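Local coordinates for hypothetical protein (Geobacillus stearothermophilus, PDB 1U84) that is of unknown function but folds as a small, monomeric four-helix protein belonging to the DUF1871 family, at residues L9-L14 and L38-Y42; A29-E33 and I57-F62; V41-A47 and R76-K82. Numbering follows the deposited sequence.

Contact 1. Residues L9-L14 and L38-Y42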
ATOM      1  N   LEU A   9      -4.911   0.335 -13.900  1.00 14.39           N
ATOM      2  CA  LEU A   9      -3.885  -0.139 -12.969  1.00 13.77           C
ATOM      3  C   LEU A   9      -4.042   0.543 -11.604  1.00 11.74           C
ATOM      4  O   LEU A   9      -4.036  -0.107 -10.574  1.00 12.12           O
ATOM      5  CB  LEU A   9      -2.467   0.093 -13.505  1.00 13.71           C
ATOM      6  CG  LEU A   9      -1.355  -0.388 -12.567  1.00 15.55           C
ATOM      7  CD1 LEU A   9      -1.463  -1.880 -12.329  1.00 15.63           C
ATOM      8  CD2 LEU A   9       0.021   0.014 -13.103  1.00 15.43           C
ATOM      9  N   ASN A  10      -4.188   1.860 -11.605  1.00 10.74           N
ATOM     10  CA  ASN A  10      -4.332   2.541 -10.328  1.00  9.11           C
ATOM     11  C   ASN A  10      -5.540   2.092  -9.536  1.00  9.22           C
ATOM     12  O   ASN A  10      -5.438   1.924  -8.327  1.00  9.59           O
ATOM     13  CB  ASN A  10      -4.314   4.060 -10.528  1.00  9.47           C
ATOM     14  CG  ASN A  10      -2.936   4.558 -10.956  1.00  9.28           C
ATOM     15  OD1 ASN A  10      -1.941   3.870 -10.743  1.00 11.05           O
ATOM     16  ND2 ASN A  10      -2.889   5.717 -11.608  1.00 11.94           N
ATOM     17  N   ARG A  11      -6.670   1.889 -10.205  1.00 10.81           N
ATOM     18  CA  ARG A  11      -7.868   1.444  -9.469  1.00 11.95           C
ATOM     19  C   ARG A  11      -7.601   0.093  -8.807  1.00 12.08           C
ATOM     20  O   ARG A  11      -8.017  -0.139  -7.652  1.00 10.78           O
ATOM     21  CB  ARG A  11      -9.122   1.415 -10.369  1.00 12.53           C
ATOM     22  CG  ARG A  11      -9.653   2.803 -10.697  1.00 15.34           C
ATOM     23  CD  ARG A  11     -11.026   2.734 -11.416  1.00 17.06           C
ATOM     24  NE  ARG A  11     -11.037   1.844 -12.578  1.00 22.94           N
ATOM     25  CZ  ARG A  11     -10.793   2.223 -13.833  1.00 25.72           C
ATOM     26  NH1 ARG A  11     -10.503   3.492 -14.114  1.00 24.60           N
ATOM     27  NH2 ARG A  11     -10.835   1.322 -14.819  1.00 28.16           N
ATOM     28  N   LEU A  12      -6.913  -0.790  -9.532  1.00 11.74           N
ATOM     29  CA  LEU A  12      -6.589  -2.123  -9.007  1.00 11.58           C
ATOM     30  C   LEU A  12      -5.644  -2.023  -7.810  1.00 10.79           C
ATOM     31  O   LEU A  12      -5.867  -2.650  -6.759  1.00 10.21           O
ATOM     32  CB  LEU A  12      -5.979  -2.992 -10.105  1.00 12.41           C
ATOM     33  CG  LEU A  12      -5.923  -4.481  -9.818  1.00 16.90           C
ATOM     34  CD1 LEU A  12      -7.296  -5.002  -9.361  1.00 18.32           C
ATOM     35  CD2 LEU A  12      -5.467  -5.153 -11.090  1.00 18.09           C
ATOM     36  N   LEU A  13      -4.600  -1.210  -7.949  1.00  9.59           N
ATOM     37  CA  LEU A  13      -3.714  -0.962  -6.825  1.00  8.23           C
ATOM     38  C   LEU A  13      -4.476  -0.424  -5.605  1.00  7.58           C
ATOM     39  O   LEU A  13      -4.285  -0.895  -4.492  1.00  8.34           O
ATOM     40  CB  LEU A  13      -2.590   0.028  -7.184  1.00  8.89           C
ATOM     41  CG  LEU A  13      -1.571  -0.510  -8.183  1.00  8.92           C
ATOM     42  CD1 LEU A  13      -0.821   0.648  -8.780  1.00  9.61           C
ATOM     43  CD2 LEU A  13      -0.605  -1.493  -7.506  1.00  9.85           C
ATOM     44  N   LEU A  14      -5.321   0.568  -5.820  1.00  8.50           N
ATOM     45  CA  LEU A  14      -6.129   1.106  -4.722  1.00  8.67           C
ATOM     46  C   LEU A  14      -7.016   0.036  -4.080  1.00  8.82           C
ATOM     47  O   LEU A  14      -7.157  -0.001  -2.843  1.00 10.43           O
ATOM     48  CB  LEU A  14      -6.968   2.319  -5.136  1.00  9.92           C
ATOM     49  CG  LEU A  14      -6.175   3.608  -5.444  1.00  9.06           C
ATOM     50  CD1 LEU A  14      -7.059   4.613  -6.171  1.00  9.63           C
ATOM     51  CD2 LEU A  14      -5.514   4.238  -4.198  1.00  9.21           C
ATOM     52  N   LEU A  38      -0.449   4.718  -2.951  1.00  6.56           N
ATOM     53  CA  LEU A  38      -0.391   4.772  -4.424  1.00  7.15           C
ATOM     54  C   LEU A  38       0.685   5.768  -4.860  1.00  7.78           C
ATOM     55  O   LEU A  38       1.482   5.469  -5.756  1.00  7.79           O
ATOM     56  CB  LEU A  38      -1.741   5.131  -5.048  1.00  7.09           C
ATOM     57  CG  LEU A  38      -1.689   5.160  -6.582  1.00  7.25           C
ATOM     58  CD1 LEU A  38      -1.421   3.756  -7.137  1.00 12.27           C
ATOM     59  CD2 LEU A  38      -3.015   5.695  -7.058  1.00 11.48           C
ATOM     60  N   GLN A  39       0.711   6.960  -4.253  1.00  8.14           N
ATOM     61  CA  GLN A  39       1.764   7.920  -4.576  1.00 10.52           C
ATOM     62  C   GLN A  39       3.167   7.307  -4.393  1.00  9.58           C
ATOM     63  O   GLN A  39       4.028   7.403  -5.284  1.00 11.35           O
ATOM     64  CB  GLN A  39       1.589   9.126  -3.666  1.00 10.70           C
ATOM     65  CG  GLN A  39       2.594  10.192  -3.871  1.00 16.27           C
ATOM     66  CD  GLN A  39       2.434  10.841  -5.211  1.00 21.37           C
ATOM     67  OE1 GLN A  39       1.316  10.936  -5.762  1.00 28.16           O
ATOM     68  NE2 GLN A  39       3.534  11.310  -5.751  1.00 23.19           N
ATOM     69  N   ALA A  40       3.363   6.631  -3.274  1.00 11.92           N
ATOM     70  CA  ALA A  40       4.688   6.053  -2.918  1.00 10.02           C
ATOM     71  C   ALA A  40       5.055   4.972  -3.952  1.00  9.39           C
ATOM     72  O   ALA A  40       6.231   4.749  -4.216  1.00  8.70           O
ATOM     73  CB  ALA A  40       4.624   5.424  -1.548  1.00  9.83           C
ATOM     74  N   VAL A  41       4.056   4.206  -4.403  1.00  7.49           N
ATOM     75  CA  VAL A  41       4.271   3.167  -5.450  1.00  8.79           C
ATOM     76  C   VAL A  41       4.985   3.751  -6.686  1.00  9.36           C
ATOM     77  O   VAL A  41       5.815   3.082  -7.308  1.00  9.81           O
ATOM     78  CB  VAL A  41       2.947   2.421  -5.875  1.00  7.65           C
ATOM     79  CG1 VAL A  41       3.144   1.542  -7.165  1.00  8.55           C
ATOM     80  CG2 VAL A  41       2.445   1.552  -4.702  1.00 10.05           C
ATOM     81  N   TYR A  42       4.624   4.977  -7.048  1.00 10.23           N
ATOM     82  CA  TYR A  42       5.240   5.600  -8.214  1.00 12.37           C
ATOM     83  C   TYR A  42       6.584   6.246  -7.916  1.00 13.20           C
ATOM     84  O   TYR A  42       7.236   6.800  -8.829  1.00 14.51           O
ATOM     85  CB  TYR A  42       4.276   6.592  -8.859  1.00 13.30           C
ATOM     86  CG  TYR A  42       3.221   5.878  -9.654  1.00 11.90           C
ATOM     87  CD1 TYR A  42       3.513   5.327 -10.902  1.00 11.35           C
ATOM     88  CD2 TYR A  42       1.947   5.707  -9.137  1.00 10.84           C
ATOM     89  CE1 TYR A  42       2.555   4.657 -11.632  1.00 14.76           C
ATOM     90  CE2 TYR A  42       0.963   5.048  -9.852  1.00 12.65           C
ATOM     91  CZ  TYR A  42       1.270   4.527 -11.111  1.00 14.16           C
ATOM     92  OH  TYR A  42       0.293   3.846 -11.805  1.00 15.06           O
TER
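Leu38 brings most to this contact. Its CB points at helix 8-20, and with chi1 in t the isobutyl group stretches across the gap, so that Leu38 CD1 lies 3.6 Å from CD1 of Leu13 while Leu38 CB is met by CD2 of Leu14 at 4.0 Å. A long, branched apolar chain suits the place, because one residue can touch two successive leucines of the facing helix. One turn on, Val41 is shorter and stays back: its CG1 is 4.4 Å from Leu13 CD1, and it also packs on Leu50 of helix 47-62. Tyr42 follows where the helix has given way to a turn. Its ring reaches back over the gap, carrying Tyr42 OH to 2.5 Å from the modelled OD1 of Asn10 and 4.1 Å from CD2 of Leu9. A phenol fits this edge, since its ring spans the distance and its polar tip faces the partly exposed Asn10. Leucines spaced along one helix against Leu38 and Val41 of another are characteristic of the apolar interface inside a small helical bundle.

Contact 2. Residues A29-E33 and I57-F62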
ATOM      1  N   ALA A  29     -12.391   1.888   4.734  1.00 14.92           N
ATOM      2  CA  ALA A  29     -11.926   2.726   5.819  1.00 13.60           C
ATOM      3  C   ALA A  29     -10.575   3.385   5.515  1.00 11.92           C
ATOM      4  O   ALA A  29     -10.042   4.127   6.355  1.00 11.10           O
ATOM      5  CB  ALA A  29     -11.824   1.899   7.121  1.00 13.77           C
ATOM      6  N   TYR A  30     -10.002   3.073   4.348  1.00 10.21           N
ATOM      7  CA  TYR A  30      -8.583   3.435   4.096  1.00  8.70           C
ATOM      8  C   TYR A  30      -8.326   4.271   2.865  1.00  9.37           C
ATOM      9  O   TYR A  30      -7.210   4.269   2.336  1.00 10.23           O
ATOM     10  CB  TYR A  30      -7.729   2.163   3.977  1.00  8.70           C
ATOM     11  CG  TYR A  30      -7.802   1.203   5.158  1.00  7.45           C
ATOM     12  CD1 TYR A  30      -6.924   1.324   6.240  1.00  7.38           C
ATOM     13  CD2 TYR A  30      -8.703   0.128   5.132  1.00  8.95           C
ATOM     14  CE1 TYR A  30      -6.981   0.427   7.309  1.00  7.97           C
ATOM     15  CE2 TYR A  30      -8.769  -0.785   6.199  1.00  9.22           C
ATOM     16  CZ  TYR A  30      -7.882  -0.661   7.240  1.00  8.13           C
ATOM     17  OH  TYR A  30      -7.947  -1.572   8.261  1.00  9.99           O
ATOM     18  N   ASP A  31      -9.331   5.002   2.382  1.00  9.28           N
ATOM     19  CA  ASP A  31      -9.150   5.742   1.115  1.00 10.12           C
ATOM     20  C   ASP A  31      -7.992   6.728   1.159  1.00  9.72           C
ATOM     21  O   ASP A  31      -7.260   6.883   0.158  1.00  8.74           O
ATOM     22  CB  ASP A  31     -10.435   6.489   0.723  1.00 10.82           C
ATOM     23  CG  ASP A  31     -11.572   5.559   0.361  1.00 14.68           C
ATOM     24  OD1 ASP A  31     -11.348   4.347   0.120  1.00 14.96           O
ATOM     25  OD2 ASP A  31     -12.704   6.064   0.294  1.00 20.81           O
ATOM     26  N   VAL A  32      -7.798   7.384   2.297  1.00  8.58           N
ATOM     27  CA  VAL A  32      -6.726   8.390   2.441  1.00  8.55           C
ATOM     28  C   VAL A  32      -5.358   7.673   2.365  1.00  7.75           C
ATOM     29  O   VAL A  32      -4.459   8.060   1.599  1.00  7.85           O
ATOM     30  CB  VAL A  32      -6.899   9.139   3.756  1.00  9.53           C
ATOM     31  CG1 VAL A  32      -5.681  10.009   4.068  1.00  7.85           C
ATOM     32  CG2 VAL A  32      -8.171   9.978   3.682  1.00  6.66           C
ATOM     33  N   GLU A  33      -5.243   6.595   3.143  1.00  7.52           N
ATOM     34  CA  GLU A  33      -3.991   5.864   3.231  1.00  7.86           C
ATOM     35  C   GLU A  33      -3.679   5.167   1.909  1.00  8.21           C
ATOM     36  O   GLU A  33      -2.503   5.162   1.474  1.00  7.74           O
ATOM     37  CB  GLU A  33      -4.070   4.862   4.392  1.00  8.20           C
ATOM     38  CG  GLU A  33      -4.202   5.532   5.775  1.00  9.17           C
ATOM     39  CD  GLU A  33      -5.535   6.204   6.003  1.00 10.07           C
ATOM     40  OE1 GLU A  33      -6.568   5.677   5.535  1.00  8.09           O
ATOM     41  OE2 GLU A  33      -5.555   7.261   6.665  1.00 13.61           O
ATOM     42  N   ILE A  57       2.901   5.635   6.788  1.00  9.60           N
ATOM     43  CA  ILE A  57       1.544   6.082   6.428  1.00  9.15           C
ATOM     44  C   ILE A  57       0.527   5.530   7.438  1.00  9.05           C
ATOM     45  O   ILE A  57      -0.338   6.264   7.960  1.00 10.33           O
ATOM     46  CB  ILE A  57       1.187   5.662   4.951  1.00  8.83           C
ATOM     47  CG1 ILE A  57       1.985   6.519   3.953  1.00  9.22           C
ATOM     48  CG2 ILE A  57      -0.329   5.787   4.735  1.00  9.38           C
ATOM     49  CD1 ILE A  57       2.050   5.962   2.556  1.00 10.15           C
ATOM     50  N   TYR A  58       0.631   4.232   7.721  1.00  8.04           N
ATOM     51  CA  TYR A  58      -0.367   3.579   8.574  1.00  8.30           C
ATOM     52  C   TYR A  58      -0.094   3.865  10.036  1.00  9.62           C
ATOM     53  O   TYR A  58      -1.054   3.958  10.808  1.00  9.77           O
ATOM     54  CB  TYR A  58      -0.460   2.059   8.290  1.00  8.32           C
ATOM     55  CG  TYR A  58      -1.330   1.747   7.106  1.00  7.39           C
ATOM     56  CD1 TYR A  58      -0.904   2.025   5.797  1.00  7.44           C
ATOM     57  CD2 TYR A  58      -2.573   1.152   7.274  1.00  8.55           C
ATOM     58  CE1 TYR A  58      -1.721   1.760   4.706  1.00  7.60           C
ATOM     59  CE2 TYR A  58      -3.394   0.853   6.177  1.00  6.54           C
ATOM     60  CZ  TYR A  58      -2.955   1.169   4.881  1.00  5.86           C
ATOM     61  OH  TYR A  58      -3.757   0.913   3.778  1.00  9.24           O
ATOM     62  N   GLU A  59       1.177   4.047  10.409  1.00 10.88           N
ATOM     63  CA  GLU A  59       1.468   4.445  11.793  1.00 12.75           C
ATOM     64  C   GLU A  59       0.911   5.858  12.073  1.00 12.60           C
ATOM     65  O   GLU A  59       0.352   6.100  13.147  1.00 13.88           O
ATOM     66  CB  GLU A  59       2.950   4.384  12.108  1.00 13.80           C
ATOM     67  CG  GLU A  59       3.178   4.633  13.585  1.00 18.33           C
ATOM     68  CD  GLU A  59       4.614   4.476  13.995  1.00 24.45           C
ATOM     69  OE1 GLU A  59       5.479   4.241  13.112  1.00 27.45           O
ATOM     70  OE2 GLU A  59       4.879   4.595  15.217  1.00 28.94           O
ATOM     71  N   PHE A  60       1.053   6.783  11.119  1.00 12.82           N
ATOM     72  CA  PHE A  60       0.464   8.112  11.315  1.00 13.44           C
ATOM     73  C   PHE A  60      -1.048   7.979  11.476  1.00 12.85           C
ATOM     74  O   PHE A  60      -1.656   8.621  12.366  1.00 13.11           O
ATOM     75  CB  PHE A  60       0.723   9.082  10.168  1.00 14.54           C
ATOM     76  CG  PHE A  60      -0.025  10.375  10.322  1.00 15.26           C
ATOM     77  CD1 PHE A  60       0.384  11.298  11.278  1.00 17.25           C
ATOM     78  CD2 PHE A  60      -1.168  10.643   9.579  1.00 16.97           C
ATOM     79  CE1 PHE A  60      -0.313  12.505  11.468  1.00 18.58           C
ATOM     80  CE2 PHE A  60      -1.879  11.858   9.754  1.00 17.16           C
ATOM     81  CZ  PHE A  60      -1.438  12.777  10.706  1.00 18.93           C
ATOM     82  N   ALA A  61      -1.653   7.184  10.596  1.00 10.71           N
ATOM     83  CA  ALA A  61      -3.112   7.117  10.508  1.00  9.98           C
ATOM     84  C   ALA A  61      -3.751   6.508  11.744  1.00 10.29           C
ATOM     85  O   ALA A  61      -4.845   6.900  12.111  1.00 10.29           O
ATOM     86  CB  ALA A  61      -3.570   6.342   9.275  1.00  9.74           C
ATOM     87  N   PHE A  62      -3.086   5.507  12.315  1.00 11.28           N
ATOM     88  CA  PHE A  62      -3.706   4.669  13.351  1.00 11.92           C
ATOM     89  C   PHE A  62      -3.005   4.646  14.686  1.00 13.69           C
ATOM     90  O   PHE A  62      -3.509   4.038  15.623  1.00 13.55           O
ATOM     91  CB  PHE A  62      -3.888   3.229  12.844  1.00 11.87           C
ATOM     92  CG  PHE A  62      -4.864   3.124  11.695  1.00  9.64           C
ATOM     93  CD1 PHE A  62      -6.222   3.237  11.901  1.00 10.66           C
ATOM     94  CD2 PHE A  62      -4.402   3.006  10.382  1.00  9.88           C
ATOM     95  CE1 PHE A  62      -7.119   3.171  10.819  1.00  8.37           C
ATOM     96  CE2 PHE A  62      -5.292   2.900   9.308  1.00 12.40           C
ATOM     97  CZ  PHE A  62      -6.645   3.024   9.516  1.00  9.01           C
TER
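An aromatic cluster joins the start of helix 31-41 to the end of helix 47-62: Tyr30, Tyr58 and Phe62 come together where the two helices lie side by side. Tyr30, in the N-cap position, sends its ring toward helix 47-62. Tyr30 CD1 is 3.6 Å from CE2 of Tyr58, the ring centroids being 5.8 Å apart with planes at 34°, an oblique pairing. Tyr30 CE1 is 3.4 Å from CZ of Phe62, and here the rings meet rim to rim, with centroids 5.6 Å apart and planes at 61°. Tyr58 and Phe62 are four residues apart, about one helical turn, and therefore both reach the same tyrosine. The hydroxyl of Tyr30 is satisfied elsewhere, by hydrogen bonds with Asp21 and the backbone N of Phe23, so its broad apolar ring can be buried without stranding the polar tip.

Glu33 adds a second layer through its aliphatic part. Glu33 CB sits over one face of the Tyr58 ring, 4.2 Å from the centroid, in a CH-pi contact, and the same CB is 3.9 Å from CG2 of Ile57. The chain then folds along the neighbouring helix, bringing Glu33 OE2 within 3.4 Å of CB of Ala61, whose small methyl allows this approach. Glutamate suits the boundary, offering methylenes to the core and a carboxylate to its edge. Trp20, edge-to-face with Tyr58, and Phe23, meeting Phe62, extend the aromatic cluster, which packs the start of helix 31-41 against the end of helix 47-62 in this helical bundle.

Contact 3. Residues V41-A47 and R76-K82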
ATOM      1  N   VAL A  41       4.056   4.206  -4.403  1.00  7.49           N
ATOM      2  CA  VAL A  41       4.271   3.167  -5.450  1.00  8.79           C
ATOM      3  C   VAL A  41       4.985   3.751  -6.686  1.00  9.36           C
ATOM      4  O   VAL A  41       5.815   3.082  -7.308  1.00  9.81           O
ATOM      5  CB  VAL A  41       2.947   2.421  -5.875  1.00  7.65           C
ATOM      6  CG1 VAL A  41       3.144   1.542  -7.165  1.00  8.55           C
ATOM      7  CG2 VAL A  41       2.445   1.552  -4.702  1.00 10.05           C
ATOM      8  N   TYR A  42       4.624   4.977  -7.048  1.00 10.23           N
ATOM      9  CA  TYR A  42       5.240   5.600  -8.214  1.00 12.37           C
ATOM     10  C   TYR A  42       6.584   6.246  -7.916  1.00 13.20           C
ATOM     11  O   TYR A  42       7.236   6.800  -8.829  1.00 14.51           O
ATOM     12  CB  TYR A  42       4.276   6.592  -8.859  1.00 13.30           C
ATOM     13  CG  TYR A  42       3.221   5.878  -9.654  1.00 11.90           C
ATOM     14  CD1 TYR A  42       3.513   5.327 -10.902  1.00 11.35           C
ATOM     15  CD2 TYR A  42       1.947   5.707  -9.137  1.00 10.84           C
ATOM     16  CE1 TYR A  42       2.555   4.657 -11.632  1.00 14.76           C
ATOM     17  CE2 TYR A  42       0.963   5.048  -9.852  1.00 12.65           C
ATOM     18  CZ  TYR A  42       1.270   4.527 -11.111  1.00 14.16           C
ATOM     19  OH  TYR A  42       0.293   3.846 -11.805  1.00 15.06           O
ATOM     20  N   GLU A  43       7.030   6.153  -6.671  1.00 12.99           N
ATOM     21  CA  GLU A  43       8.281   6.826  -6.280  1.00 12.46           C
ATOM     22  C   GLU A  43       9.456   5.894  -6.128  1.00 12.40           C
ATOM     23  O   GLU A  43      10.590   6.354  -5.889  1.00 12.93           O
ATOM     24  CB  GLU A  43       8.060   7.657  -5.012  1.00 13.93           C
ATOM     25  CG  GLU A  43       7.151   8.850  -5.279  1.00 16.67           C
ATOM     26  CD  GLU A  43       6.697   9.558  -4.010  1.00 22.40           C
ATOM     27  OE1 GLU A  43       6.975   9.039  -2.901  1.00 22.97           O
ATOM     28  OE2 GLU A  43       6.045  10.624  -4.138  1.00 24.20           O
ATOM     29  N   THR A  44       9.197   4.596  -6.266  1.00 11.10           N
ATOM     30  CA  THR A  44      10.224   3.571  -6.099  1.00 10.98           C
ATOM     31  C   THR A  44       9.959   2.315  -6.920  1.00 11.11           C
ATOM     32  O   THR A  44       8.834   2.110  -7.414  1.00 11.93           O
ATOM     33  CB  THR A  44      10.351   3.216  -4.611  1.00 10.72           C
ATOM     34  OG1 THR A  44      11.560   2.466  -4.386  1.00 11.16           O
ATOM     35  CG2 THR A  44       9.102   2.437  -4.097  1.00 12.69           C
ATOM     36  N   GLU A  45      10.981   1.479  -7.072  1.00 10.92           N
ATOM     37  CA  GLU A  45      10.791   0.105  -7.568  1.00 11.40           C
ATOM     38  C   GLU A  45      11.210  -0.923  -6.510  1.00 10.29           C
ATOM     39  O   GLU A  45      11.237  -2.123  -6.780  1.00 12.00           O
ATOM     40  CB  GLU A  45      11.630  -0.140  -8.833  1.00 12.22           C
ATOM     41  CG  GLU A  45      11.518   0.903  -9.963  1.00 14.24           C
ATOM     42  CD  GLU A  45      10.129   1.087 -10.550  1.00 21.42           C
ATOM     43  OE1 GLU A  45       9.302   0.163 -10.485  1.00 21.07           O
ATOM     44  OE2 GLU A  45       9.881   2.189 -11.103  1.00 25.16           O
ATOM     45  N   ASP A  46      11.530  -0.432  -5.316  1.00 11.61           N
ATOM     46  CA  ASP A  46      12.144  -1.244  -4.273  1.00 10.96           C
ATOM     47  C   ASP A  46      11.133  -1.584  -3.158  1.00 11.55           C
ATOM     48  O   ASP A  46      10.603  -0.671  -2.521  1.00 10.63           O
ATOM     49  CB  ASP A  46      13.319  -0.497  -3.653  1.00 12.52           C
ATOM     50  CG  ASP A  46      14.012  -1.306  -2.563  1.00 12.47           C
ATOM     51  OD1 ASP A  46      14.505  -2.424  -2.819  1.00 14.66           O
ATOM     52  OD2 ASP A  46      14.066  -0.784  -1.446  1.00 13.42           O
ATOM     53  N   ALA A  47      10.909  -2.871  -2.948  1.00 10.48           N
ATOM     54  CA  ALA A  47       9.930  -3.287  -1.951  1.00 10.09           C
ATOM     55  C   ALA A  47      10.304  -2.748  -0.550  1.00 10.59           C
ATOM     56  O   ALA A  47       9.409  -2.334   0.215  1.00  9.85           O
ATOM     57  CB  ALA A  47       9.765  -4.778  -1.947  1.00 10.32           C
ATOM     58  N   ARG A  76       5.649  -5.842  -1.844  1.00  9.11           N
ATOM     59  CA  ARG A  76       6.010  -6.781  -2.918  1.00 10.92           C
ATOM     60  C   ARG A  76       4.856  -7.048  -3.869  1.00 10.71           C
ATOM     61  O   ARG A  76       5.037  -7.049  -5.080  1.00 11.63           O
ATOM     62  CB  ARG A  76       6.554  -8.101  -2.338  1.00 11.79           C
ATOM     63  CG  ARG A  76       7.939  -7.895  -1.779  1.00 11.62           C
ATOM     64  CD  ARG A  76       8.568  -9.127  -1.128  1.00 14.94           C
ATOM     65  NE  ARG A  76       9.991  -8.861  -0.887  1.00 21.00           N
ATOM     66  CZ  ARG A  76      10.765  -9.527  -0.022  1.00 25.46           C
ATOM     67  NH1 ARG A  76      10.271 -10.503   0.756  1.00 24.80           N
ATOM     68  NH2 ARG A  76      12.055  -9.201   0.078  1.00 25.64           N
ATOM     69  N   ARG A  77       3.662  -7.219  -3.314  1.00 10.10           N
ATOM     70  CA  ARG A  77       2.482  -7.496  -4.148  1.00 11.10           C
ATOM     71  C   ARG A  77       2.161  -6.315  -5.070  1.00 10.18           C
ATOM     72  O   ARG A  77       1.880  -6.482  -6.275  1.00 11.30           O
ATOM     73  CB  ARG A  77       1.265  -7.864  -3.309  1.00 11.53           C
ATOM     74  CG  ARG A  77       1.386  -9.122  -2.419  1.00 15.46           C
ATOM     75  CD  ARG A  77       1.999 -10.339  -3.143  1.00 23.34           C
ATOM     76  NE  ARG A  77       2.309 -11.455  -2.237  1.00 28.88           N
ATOM     77  CZ  ARG A  77       3.254 -11.441  -1.291  1.00 29.42           C
ATOM     78  NH1 ARG A  77       3.992 -10.370  -1.081  1.00 28.15           N
ATOM     79  NH2 ARG A  77       3.454 -12.518  -0.536  1.00 32.96           N
ATOM     80  N   LEU A  78       2.266  -5.104  -4.522  1.00  8.78           N
ATOM     81  CA  LEU A  78       1.950  -3.915  -5.298  1.00  8.47           C
ATOM     82  C   LEU A  78       2.958  -3.697  -6.418  1.00  8.33           C
ATOM     83  O   LEU A  78       2.591  -3.354  -7.520  1.00  9.19           O
ATOM     84  CB  LEU A  78       1.915  -2.662  -4.410  1.00  7.80           C
ATOM     85  CG  LEU A  78       0.843  -2.647  -3.306  1.00  7.07           C
ATOM     86  CD1 LEU A  78       1.006  -1.369  -2.479  1.00  7.53           C
ATOM     87  CD2 LEU A  78      -0.606  -2.721  -3.858  1.00  7.98           C
ATOM     88  N   LEU A  79       4.229  -3.891  -6.105  1.00  9.79           N
ATOM     89  CA  LEU A  79       5.258  -3.704  -7.121  1.00 10.00           C
ATOM     90  C   LEU A  79       5.202  -4.811  -8.170  1.00 11.17           C
ATOM     91  O   LEU A  79       5.502  -4.551  -9.348  1.00 12.16           O
ATOM     92  CB  LEU A  79       6.651  -3.643  -6.478  1.00 10.97           C
ATOM     93  CG  LEU A  79       6.913  -2.338  -5.713  1.00  9.35           C
ATOM     94  CD1 LEU A  79       8.196  -2.375  -4.865  1.00 12.83           C
ATOM     95  CD2 LEU A  79       6.936  -1.134  -6.644  1.00 10.39           C
ATOM     96  N   GLU A  80       4.791  -6.022  -7.764  1.00 12.37           N
ATOM     97  CA  GLU A  80       4.560  -7.112  -8.748  1.00 14.52           C
ATOM     98  C   GLU A  80       3.511  -6.718  -9.772  1.00 15.04           C
ATOM     99  O   GLU A  80       3.717  -6.893 -10.994  1.00 15.95           O
ATOM    100  CB  GLU A  80       4.121  -8.402  -8.074  1.00 15.20           C
ATOM    101  CG  GLU A  80       5.254  -9.113  -7.415  1.00 19.75           C
ATOM    102  CD  GLU A  80       4.772 -10.221  -6.526  1.00 25.66           C
ATOM    103  OE1 GLU A  80       3.571 -10.608  -6.640  1.00 27.25           O
ATOM    104  OE2 GLU A  80       5.599 -10.699  -5.716  1.00 29.78           O
ATOM    105  N   LEU A  81       2.416  -6.127  -9.299  1.00 14.38           N
ATOM    106  CA  LEU A  81       1.392  -5.625 -10.223  1.00 15.35           C
ATOM    107  C   LEU A  81       1.883  -4.476 -11.098  1.00 15.38           C
ATOM    108  O   LEU A  81       1.650  -4.471 -12.298  1.00 15.61           O
ATOM    109  CB  LEU A  81       0.126  -5.224  -9.477  1.00 15.24           C
ATOM    110  CG  LEU A  81      -0.984  -4.643 -10.364  1.00 18.14           C
ATOM    111  CD1 LEU A  81      -1.361  -5.570 -11.509  1.00 21.41           C
ATOM    112  CD2 LEU A  81      -2.187  -4.278  -9.526  1.00 18.74           C
ATOM    113  N   LYS A  82       2.542  -3.489 -10.495  1.00 13.91           N
ATOM    114  CA  LYS A  82       3.122  -2.381 -11.240  1.00 14.34           C
ATOM    115  C   LYS A  82       4.064  -2.900 -12.347  1.00 15.14           C
ATOM    116  O   LYS A  82       4.020  -2.435 -13.500  1.00 15.22           O
ATOM    117  CB  LYS A  82       3.868  -1.435 -10.280  1.00 13.67           C
ATOM    118  CG  LYS A  82       4.476  -0.178 -10.928  1.00 13.08           C
ATOM    119  CD  LYS A  82       5.564   0.352 -10.020  1.00 12.81           C
ATOM    120  CE  LYS A  82       5.942   1.753 -10.407  1.00 13.08           C
ATOM    121  NZ  LYS A  82       7.133   2.161  -9.620  1.00 12.60           N
TER
HETATM  122  O   HOH W   1       7.418   4.493 -11.037  1.00 25.29           O
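Lys82 is stretched out fully, with all four chi angles in t, and this extended chain carries its ammonium from helix 68-85 to the end of helix 31-41 and the loop that follows. Lys82 NZ donates a hydrogen bond to Val41 O at 2.8 Å and lies 2.8 Å from Thr44 O. Glu45, with chi1 and chi2 both m, folds back so that OE1 and OE2 each stand 3.1 Å from Lys82 NZ in a salt bridge whose hydrogen bonds are weak. A water accepts from Lys82 NZ at 2.7 Å and donates to Tyr42 O at 3.2 Å. A long, flexible chain with a positive end suits this place, since it can reach several oxygens while its methylenes pack on Val41: Lys82 CD is 3.9 Å from Val41 CG1. Leu79 fills the space beneath the loop, Leu79 CD1 coming within 3.4 Å of Ala47 N, and the small Ala47 lets CG of Arg76 approach its CB to 3.6 Å. Thr44, chi1 t, accepts from Asp46 N at OG1 (3.0 Å), an ST turn leading into the N-cap Asp46. The loop thus links helices 31-41 and 47-62 while lying against helix 68-85, where Leu79 also packs on Leu50 and Leu78 on Leu13 of helix 8-20.

How the contacts relate
All three contacts belong to one all-helical domain and between them draw on all four of its helices. Contacts 1 and 3 are neighbours, with centres about 9 Å apart; they share Val41 and Tyr42 and touch directly, Leu9 CD1 lying 3.4 Å from Leu81 CG. Contact 2 lies farther off, its centre about 15 Å from that of contact 1 and 18 Å from that of contact 3, on the other side of the chain's centre from contact 3. Helix 31-41 joins the two regions, entering contact 2 at its start and contact 1 at its end. Along the chain the segments of contact 2 alternate with those of both others, so residues distant in sequence tie the helices into a single compact unit.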